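Local coordinates for protein Rv3303c-lpdA (Mycobacterium tuberculosis, PDB 1XDI) that uses NADH or NADPH to reduce quinones through a bound FAD, and may help the bacterium resist reactive oxygen intermediates, at residues L159-Q163 and A246-T250; T410-G415 and V434-V440. Residue numbers count along the deposited sequence, not the author numbering.

Contact 1: residues L159-Q163 and A246-T250; sequences LPSAQ and AASVT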
ATOM      1  N   LEU A 159      41.293  23.582 -15.905  1.00 12.02           N
ATOM      2  CA  LEU A 159      42.328  23.066 -16.798  1.00 12.93           C
ATOM      3  C   LEU A 159      43.496  24.065 -16.699  1.00 14.18           C
ATOM      4  O   LEU A 159      43.326  25.251 -16.950  1.00 16.18           O
ATOM      5  CB  LEU A 159      41.792  23.025 -18.222  1.00 13.79           C
ATOM      6  CG  LEU A 159      42.639  22.220 -19.208  1.00 15.24           C
ATOM      7  CD1 LEU A 159      42.638  20.742 -18.795  1.00 13.19           C
ATOM      8  CD2 LEU A 159      42.092  22.396 -20.633  1.00 13.56           C
ATOM      9  N   PRO A 160      44.688  23.626 -16.279  1.00 15.41           N
ATOM     10  CA  PRO A 160      45.691  24.693 -16.238  1.00 15.94           C
ATOM     11  C   PRO A 160      46.010  25.339 -17.590  1.00 17.79           C
ATOM     12  O   PRO A 160      46.552  26.442 -17.659  1.00 19.17           O
ATOM     13  CB  PRO A 160      46.880  24.021 -15.580  1.00 13.86           C
ATOM     14  CG  PRO A 160      46.622  22.558 -15.754  1.00 14.27           C
ATOM     15  CD  PRO A 160      45.160  22.437 -15.551  1.00 14.51           C
ATOM     16  N   SER A 161      45.650  24.694 -18.679  1.00 18.73           N
ATOM     17  CA  SER A 161      45.941  25.334 -19.940  1.00 19.87           C
ATOM     18  C   SER A 161      44.806  26.246 -20.428  1.00 21.28           C
ATOM     19  O   SER A 161      44.745  26.633 -21.599  1.00 22.40           O
ATOM     20  CB  SER A 161      46.282  24.270 -20.986  1.00 20.15           C
ATOM     21  OG  SER A 161      45.314  23.260 -21.083  1.00 19.90           O
ATOM     22  N   ALA A 162      43.895  26.589 -19.526  1.00 22.62           N
ATOM     23  CA  ALA A 162      42.758  27.444 -19.859  1.00 22.26           C
ATOM     24  C   ALA A 162      42.221  27.906 -18.540  1.00 22.77           C
ATOM     25  O   ALA A 162      41.100  27.589 -18.139  1.00 22.34           O
ATOM     26  CB  ALA A 162      41.695  26.691 -20.634  1.00 21.31           C
ATOM     27  N   GLN A 163      43.074  28.635 -17.841  1.00 23.59           N
ATOM     28  CA  GLN A 163      42.720  29.184 -16.556  1.00 24.22           C
ATOM     29  C   GLN A 163      41.735  30.322 -16.753  1.00 21.89           C
ATOM     30  O   GLN A 163      41.983  31.224 -17.541  1.00 22.09           O
ATOM     31  CB  GLN A 163      43.998  29.665 -15.871  1.00 26.87           C
ATOM     32  CG  GLN A 163      44.936  28.500 -15.548  1.00 31.65           C
ATOM     33  CD  GLN A 163      45.110  28.269 -14.042  1.00 35.09           C
ATOM     34  OE1 GLN A 163      44.175  28.473 -13.227  1.00 36.62           O
ATOM     35  NE2 GLN A 163      46.307  27.822 -13.658  1.00 37.48           N
ATOM     36  N   ALA A 246      39.369  20.359 -25.460  1.00 19.31           N
ATOM     37  CA  ALA A 246      40.168  21.538 -25.635  1.00 18.75           C
ATOM     38  C   ALA A 246      41.577  21.330 -25.063  1.00 19.10           C
ATOM     39  O   ALA A 246      41.753  21.151 -23.859  1.00 20.47           O
ATOM     40  CB  ALA A 246      39.495  22.693 -24.976  1.00 18.73           C
ATOM     41  N   ALA A 247      42.578  21.350 -25.939  1.00 18.03           N
ATOM     42  CA  ALA A 247      43.978  21.210 -25.570  1.00 15.22           C
ATOM     43  C   ALA A 247      44.411  22.438 -24.751  1.00 15.71           C
ATOM     44  O   ALA A 247      45.299  22.359 -23.910  1.00 14.84           O
ATOM     45  CB  ALA A 247      44.793  21.097 -26.824  1.00 13.81           C
ATOM     46  N   SER A 248      43.765  23.583 -24.991  1.00 16.90           N
ATOM     47  CA  SER A 248      44.059  24.814 -24.245  1.00 16.45           C
ATOM     48  C   SER A 248      43.122  25.952 -24.648  1.00 17.18           C
ATOM     49  O   SER A 248      42.454  25.867 -25.686  1.00 18.68           O
ATOM     50  CB  SER A 248      45.469  25.269 -24.547  1.00 15.59           C
ATOM     51  OG  SER A 248      45.429  26.236 -25.585  1.00 15.18           O
ATOM     52  N   VAL A 249      43.076  27.025 -23.856  1.00 16.86           N
ATOM     53  CA  VAL A 249      42.264  28.193 -24.219  1.00 16.65           C
ATOM     54  C   VAL A 249      43.091  29.441 -23.951  1.00 19.12           C
ATOM     55  O   VAL A 249      43.275  29.859 -22.806  1.00 19.53           O
ATOM     56  CB  VAL A 249      40.939  28.307 -23.428  1.00 14.04           C
ATOM     57  CG1 VAL A 249      40.333  29.627 -23.693  1.00 11.17           C
ATOM     58  CG2 VAL A 249      39.977  27.250 -23.842  1.00  9.52           C
ATOM     59  N   THR A 250      43.590  30.025 -25.035  1.00 22.03           N
ATOM     60  CA  THR A 250      44.445  31.218 -25.019  1.00 23.52           C
ATOM     61  C   THR A 250      43.631  32.467 -25.225  1.00 22.88           C
ATOM     62  O   THR A 250      42.541  32.432 -25.791  1.00 21.79           O
ATOM     63  CB  THR A 250      45.424  31.197 -26.191  1.00 25.14           C
ATOM     64  OG1 THR A 250      46.067  29.925 -26.250  1.00 28.14           O
ATOM     65  CG2 THR A 250      46.452  32.289 -26.055  1.00 26.93           C
TER
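Ala162 lays its methyl against the side chain of Val249, CB to CB at 3.3 Å, at the edge of the three-stranded antiparallel sheet formed by 246-251, 256-260 and 265-268 in the pyridine-nucleotide-disulphide oxidoreductase region. The example illustrates how an irregular loop can dock on an outermost strand without becoming a strand itself. A single main-chain hydrogen bond joins the two: Val249 N donates to Ser161 O over 2.8 Å, nearly straight at 165°, so a main-chain amide at the sheet's edge finds its acceptor in the loop. The loop presents that carbonyl from a tight turn, in which Ala162 N bonds to Leu159 O at 3.0 Å. A classic beta bulge shapes the strand here, Ala247 and Ser248 both facing Thr259, and the backbone bends sharply at Ala247. Val249 also packs on Ala271 and Met273 of strand 270-273, and both it and Ala162 are buried. Leu159 reaches the strand's start, its CD2 lying 3.5 Å from Ala246 O. The bulge carbonyl is also used: Ser161 OG donates to Ala247 O at 3.0 Å.

Contact 2: residues T410-G415 and V434-V440; sequences TGVVIG and VQNRITV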
ATOM      1  N   THR A 410       2.936  -7.041 -11.985  1.00 20.08           N
ATOM      2  CA  THR A 410       2.259  -6.169 -11.056  1.00 17.87           C
ATOM      3  C   THR A 410       1.800  -4.808 -11.528  1.00 16.21           C
ATOM      4  O   THR A 410       0.957  -4.228 -10.877  1.00 15.57           O
ATOM      5  CB  THR A 410       3.122  -5.938  -9.806  1.00 19.18           C
ATOM      6  OG1 THR A 410       4.182  -5.009 -10.104  1.00 21.62           O
ATOM      7  CG2 THR A 410       3.712  -7.261  -9.325  1.00 19.73           C
ATOM      8  N   GLY A 411       2.339  -4.289 -12.637  1.00 15.53           N
ATOM      9  CA  GLY A 411       1.987  -2.940 -13.100  1.00 13.37           C
ATOM     10  C   GLY A 411       2.550  -1.783 -12.230  1.00 12.12           C
ATOM     11  O   GLY A 411       2.164  -0.633 -12.382  1.00 13.03           O
ATOM     12  N   VAL A 412       3.445  -2.073 -11.297  1.00 10.14           N
ATOM     13  CA  VAL A 412       4.003  -1.045 -10.453  1.00  8.97           C
ATOM     14  C   VAL A 412       4.903  -0.099 -11.253  1.00  9.06           C
ATOM     15  O   VAL A 412       5.793  -0.553 -11.950  1.00  8.88           O
ATOM     16  CB  VAL A 412       4.845  -1.675  -9.349  1.00  9.20           C
ATOM     17  CG1 VAL A 412       5.628  -0.608  -8.635  1.00 10.29           C
ATOM     18  CG2 VAL A 412       3.966  -2.403  -8.374  1.00 10.36           C
ATOM     19  N   VAL A 413       4.688   1.214 -11.127  1.00  8.69           N
ATOM     20  CA  VAL A 413       5.477   2.215 -11.845  1.00  6.75           C
ATOM     21  C   VAL A 413       6.943   2.135 -11.429  1.00  6.88           C
ATOM     22  O   VAL A 413       7.210   2.163 -10.232  1.00  8.10           O
ATOM     23  CB  VAL A 413       4.919   3.638 -11.583  1.00  5.48           C
ATOM     24  CG1 VAL A 413       5.814   4.677 -12.198  1.00  5.15           C
ATOM     25  CG2 VAL A 413       3.548   3.772 -12.215  1.00  5.82           C
ATOM     26  N   ILE A 414       7.881   2.043 -12.386  1.00  4.35           N
ATOM     27  CA  ILE A 414       9.290   1.943 -12.027  1.00  5.00           C
ATOM     28  C   ILE A 414      10.164   2.976 -12.652  1.00  6.20           C
ATOM     29  O   ILE A 414      11.382   3.033 -12.384  1.00  3.91           O
ATOM     30  CB  ILE A 414       9.919   0.671 -12.474  1.00  5.64           C
ATOM     31  CG1 ILE A 414       9.840   0.572 -13.974  1.00  8.05           C
ATOM     32  CG2 ILE A 414       9.227  -0.490 -11.901  1.00  8.45           C
ATOM     33  CD1 ILE A 414      10.561  -0.649 -14.446  1.00  9.92           C
ATOM     34  N   GLY A 415       9.569   3.767 -13.543  1.00  7.88           N
ATOM     35  CA  GLY A 415      10.330   4.826 -14.195  1.00  7.23           C
ATOM     36  C   GLY A 415       9.364   5.679 -14.961  1.00  7.23           C
ATOM     37  O   GLY A 415       8.203   5.311 -15.087  1.00  8.32           O
ATOM     38  N   VAL A 434       7.133   5.905  -8.311  1.00  3.55           N
ATOM     39  CA  VAL A 434       8.271   5.039  -8.238  1.00  4.58           C
ATOM     40  C   VAL A 434       8.658   4.766  -6.791  1.00  8.44           C
ATOM     41  O   VAL A 434       8.683   3.619  -6.332  1.00  8.90           O
ATOM     42  CB  VAL A 434       9.397   5.639  -8.984  1.00  2.29           C
ATOM     43  CG1 VAL A 434      10.497   4.744  -8.992  1.00  1.64           C
ATOM     44  CG2 VAL A 434       8.982   5.909 -10.368  1.00  1.00           C
ATOM     45  N   GLN A 435       8.964   5.825  -6.051  1.00 11.81           N
ATOM     46  CA  GLN A 435       9.317   5.708  -4.630  1.00 13.96           C
ATOM     47  C   GLN A 435       8.238   4.972  -3.800  1.00 15.63           C
ATOM     48  O   GLN A 435       8.546   4.455  -2.720  1.00 17.90           O
ATOM     49  CB  GLN A 435       9.548   7.106  -4.016  1.00 13.00           C
ATOM     50  CG  GLN A 435       9.722   7.156  -2.492  1.00 13.28           C
ATOM     51  CD  GLN A 435      11.194   7.172  -2.040  1.00 13.24           C
ATOM     52  OE1 GLN A 435      12.100   7.191  -2.867  1.00 14.30           O
ATOM     53  NE2 GLN A 435      11.428   7.171  -0.721  1.00 12.14           N
ATOM     54  N   ASN A 436       6.993   4.881  -4.266  1.00 15.84           N
ATOM     55  CA  ASN A 436       6.003   4.218  -3.413  1.00 17.57           C
ATOM     56  C   ASN A 436       5.291   2.997  -3.998  1.00 18.37           C
ATOM     57  O   ASN A 436       4.248   2.506  -3.472  1.00 15.90           O
ATOM     58  CB  ASN A 436       4.992   5.261  -2.895  1.00 19.37           C
ATOM     59  CG  ASN A 436       5.653   6.296  -1.959  1.00 20.19           C
ATOM     60  OD1 ASN A 436       6.272   5.935  -0.938  1.00 19.85           O
ATOM     61  ND2 ASN A 436       5.545   7.573  -2.317  1.00 19.74           N
ATOM     62  N   ARG A 437       5.907   2.489  -5.068  1.00 18.93           N
ATOM     63  CA  ARG A 437       5.413   1.329  -5.782  1.00 18.03           C
ATOM     64  C   ARG A 437       3.937   1.491  -6.052  1.00 16.83           C
ATOM     65  O   ARG A 437       3.125   0.645  -5.688  1.00 15.64           O
ATOM     66  CB  ARG A 437       5.635   0.082  -4.955  1.00 19.73           C
ATOM     67  CG  ARG A 437       7.030  -0.067  -4.372  1.00 20.95           C
ATOM     68  CD  ARG A 437       7.272  -1.557  -4.217  1.00 23.76           C
ATOM     69  NE  ARG A 437       6.030  -2.216  -3.802  1.00 25.55           N
ATOM     70  CZ  ARG A 437       5.713  -2.483  -2.535  1.00 26.10           C
ATOM     71  NH1 ARG A 437       6.533  -2.167  -1.545  1.00 23.82           N
ATOM     72  NH2 ARG A 437       4.559  -3.063  -2.258  1.00 29.28           N
ATOM     73  N   ILE A 438       3.579   2.615  -6.643  1.00 15.57           N
ATOM     74  CA  ILE A 438       2.196   2.819  -6.954  1.00 15.16           C
ATOM     75  C   ILE A 438       1.911   2.115  -8.291  1.00 15.45           C
ATOM     76  O   ILE A 438       2.772   1.929  -9.144  1.00 15.65           O
ATOM     77  CB  ILE A 438       1.896   4.307  -6.951  1.00 15.04           C
ATOM     78  CG1 ILE A 438       2.266   4.840  -5.560  1.00 15.45           C
ATOM     79  CG2 ILE A 438       0.438   4.571  -7.339  1.00 11.72           C
ATOM     80  CD1 ILE A 438       1.592   6.166  -5.146  1.00 15.79           C
ATOM     81  N   THR A 439       0.680   1.708  -8.498  1.00 15.23           N
ATOM     82  CA  THR A 439       0.416   0.963  -9.700  1.00 13.51           C
ATOM     83  C   THR A 439      -0.216   1.734 -10.881  1.00 11.64           C
ATOM     84  O   THR A 439      -1.004   2.671 -10.655  1.00 10.40           O
ATOM     85  CB  THR A 439      -0.382  -0.249  -9.275  1.00 13.21           C
ATOM     86  OG1 THR A 439       0.030  -1.331 -10.087  1.00 16.57           O
ATOM     87  CG2 THR A 439      -1.876  -0.037  -9.407  1.00 11.89           C
ATOM     88  N   VAL A 440       0.114   1.367 -12.128  1.00  8.56           N
ATOM     89  CA  VAL A 440      -0.478   2.124 -13.243  1.00  5.88           C
ATOM     90  C   VAL A 440      -2.002   2.151 -13.033  1.00  5.19           C
ATOM     91  O   VAL A 440      -2.644   3.162 -13.319  1.00  2.75           O
ATOM     92  CB  VAL A 440      -0.088   1.578 -14.680  1.00  3.26           C
ATOM     93  CG1 VAL A 440       1.396   1.534 -14.841  1.00  1.00           C
ATOM     94  CG2 VAL A 440      -0.699   0.270 -14.923  1.00  1.04           C
TER
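An isolated antiparallel beta bridge in the dimerisation domain ties the approach to strand 413-420 to the link between helices 423-436 and 440-444. Two main-chain hydrogen bonds flank it: Val413 N to Ile438 O at 2.8 Å and Val440 N to Gly411 O at 2.9 Å, both close to linear. Between them Val412 and Thr439 form a non-hydrogen-bonded pair, their CA atoms 4.2 Å apart. How the chain arrives there is a textbook helix ending: Arg437, with positive phi, closes helix 423-436 in a Schellman motif, and Ile438 and Thr439 then run antiparallel to the residues just before and at the start of strand 413-420, until Thr439 takes the N-cap position of helix 440-444. In 410-415, Thr410 OG1 accepts from Val412 N at 3.3 Å, an ST turn, and Gly411 follows with positive phi, its carbonyl aimed at Val440. Apolar contacts fill in around this frame. Val413 touches both helices, its CG1 3.9 Å from Val434 CG2 and its CG2 4.1 Å from Val440 CG1, whereas Val412 CG1 packs 3.7 Å from Arg437 CB. Ile438 meets Ile438 of the second subunit, and Val412 lies against Arg437 of the third.

How the contacts relate
Contacts 1 and 2 follow one another along the chain, the first closing before the second opens, and lie on opposite sides of its centre. Their centres are 47 Å apart and their nearest atoms about 35 Å, so neither can touch the other. They lie in different parts of the protein: 159-163 with 246-250 in the oxidoreductase region, 410-415 with 434-440 in the dimerisation domain. Both are away from the FAD-binding residues. They differ most in their surroundings, for contact 1 is partly buried and meets no other chain of the assembly, while contact 2 is buried and borders two neighbouring subunits of the homotetramer.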